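Local coordinates for methyl-CpG-binding domain protein 1 (PDB 5W9Q) that represses transcription at methylated CpG islands in promoters and, through its third CXXC-type zinc finger, binds DNA containing unmethylated CpG dinucleotides, at residues R8-G11 against A12-A15. Residues are numbered along the deposited sequence; the frame is centred on the assembly and turned at random.
Sequences RKCG and ACAA. With ZN (zinc ion), chain H; nucleotides of chain C.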
# COMPACT_ATOMS: atom_id res chain seq x y z
N ARG A 8 -8.75 4.55 -6.36
CA ARG A 8 -8.36 3.85 -5.12
C ARG A 8 -7.87 4.73 -3.94
O ARG A 8 -7.37 4.19 -2.96
CB ARG A 8 -7.33 2.76 -5.39
CG ARG A 8 -7.72 1.76 -6.45
CD ARG A 8 -8.81 0.83 -5.96
NE ARG A 8 -9.22 -0.08 -7.02
CZ ARG A 8 -10.09 -1.08 -6.88
NH1 ARG A 8 -10.66 -1.32 -5.71
NH2 ARG A 8 -10.39 -1.87 -7.92
N LYS A 9 -8.02 6.07 -4.02
CA LYS A 9 -7.75 6.96 -2.87
C LYS A 9 -8.99 7.74 -2.55
O LYS A 9 -9.50 8.47 -3.38
CB LYS A 9 -6.59 7.93 -3.10
CG LYS A 9 -5.28 7.27 -3.58
CD LYS A 9 -4.06 8.03 -3.05
CE LYS A 9 -2.82 7.74 -3.88
N CYS A 10 -9.50 7.56 -1.34
CA CYS A 10 -10.60 8.39 -0.83
C CYS A 10 -10.05 9.75 -0.43
O CYS A 10 -10.75 10.78 -0.45
CB CYS A 10 -11.27 7.71 0.35
SG CYS A 10 -10.40 7.93 1.91
N GLY A 11 -8.79 9.72 -0.01
CA GLY A 11 -8.00 10.90 0.21
C GLY A 11 -8.07 11.46 1.61
O GLY A 11 -7.37 12.40 1.89
N ALA A 12 -8.92 10.87 2.47
CA ALA A 12 -9.24 11.45 3.79
C ALA A 12 -9.30 10.37 4.89
O ALA A 12 -10.02 10.51 5.87
CB ALA A 12 -10.58 12.16 3.69
N CYS A 13 -8.57 9.27 4.69
CA CYS A 13 -8.39 8.24 5.70
C CYS A 13 -6.91 8.24 6.04
O CYS A 13 -6.10 8.89 5.36
CB CYS A 13 -8.89 6.88 5.19
SG CYS A 13 -7.85 6.05 3.95
N ALA A 14 -6.55 7.53 7.12
CA ALA A 14 -5.19 7.64 7.67
C ALA A 14 -4.22 6.99 6.71
O ALA A 14 -3.08 7.40 6.63
CB ALA A 14 -5.09 6.99 9.06
N ALA A 15 -4.69 5.97 5.99
CA ALA A 15 -3.87 5.38 4.90
C ALA A 15 -3.59 6.35 3.74
O ALA A 15 -2.43 6.47 3.30
CB ALA A 15 -4.52 4.12 4.35
ZN ZN H . -8.59 6.54 1.79
P DG C 7 -8.17 -0.59 -11.13
OP1 DG C 7 -8.91 0.25 -12.09
OP2 DG C 7 -8.69 -0.77 -9.73
O5' DG C 7 -8.03 -2.04 -11.71
C5' DG C 7 -7.70 -2.15 -13.09
C4' DG C 7 -7.70 -3.60 -13.47
O4' DG C 7 -6.53 -4.24 -12.91
C3' DG C 7 -8.91 -4.39 -12.96
O3' DG C 7 -9.15 -5.26 -14.05
C2' DG C 7 -8.35 -5.16 -11.77
C1' DG C 7 -6.93 -5.42 -12.23
N9 DG C 7 -5.94 -5.64 -11.19
C8 DG C 7 -5.88 -5.03 -9.96
N7 DG C 7 -4.82 -5.37 -9.28
C5 DG C 7 -4.12 -6.22 -10.13
C6 DG C 7 -2.92 -6.94 -9.92
O6 DG C 7 -2.18 -6.93 -8.93
N1 DG C 7 -2.57 -7.70 -11.04
C2 DG C 7 -3.32 -7.79 -12.19
N2 DG C 7 -2.81 -8.58 -13.16
N3 DG C 7 -4.45 -7.15 -12.38
C4 DG C 7 -4.80 -6.39 -11.31
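The first CXXC pair of a four-cysteine zinc site in the third CXXC-type zinc finger joins Cys-10 to Cys-13 round a tight turn. Cys-10 SG reaches the zinc ion at 2.3 Å, and Cys-13 SG meets the same metal at 2.3 Å; Cys-16 and Cys-49 complete the site. In both cysteines SG stands between the backbone N and the carbonyl carbon (chi1 81° in Cys-10, 73° in Cys-13), which turns the two sulfurs onto one metal, 3.8 Å from each other. The Cys-10 sulfur is gripped a second time: the amide N of Ala-12 donates to Cys-10 SG over 3.3 Å, nearly straight at 172°. This N-H...S bond closes the turn and would probably draw off some of the negative charge of the thiolate. Gly-11 carries the chain through the bend at a positive phi, which favours glycine. Two residues before Cys-10, Arg-8 clamps the DNA backbone with one edge of its guanidinium. OP2 of DG7 of chain C lies in the guanidinium plane and takes two hydrogen bonds, from Arg-8 NE at 2.8 Å and from Arg-8 NH2 at 2.7 Å, both bent, since they converge on one oxygen. NH1 of Arg-8 is bonded to the carbonyl O of Phe-52, so protein and phosphate together fix the rotation of the group. Cutting this side chain back to an alanine is likely to leave the phosphate without its two-pronged, charged partner and the Phe-52 carbonyl without this donor. The loop 8-13 thus runs from the DNA backbone to the metal, and Cys-13, at the N-cap position, caps a backbone N of the short helix 14-17 with its metal-bound SG, while the later loop through Cys-49, Leu-50 and Phe-52 packs against it.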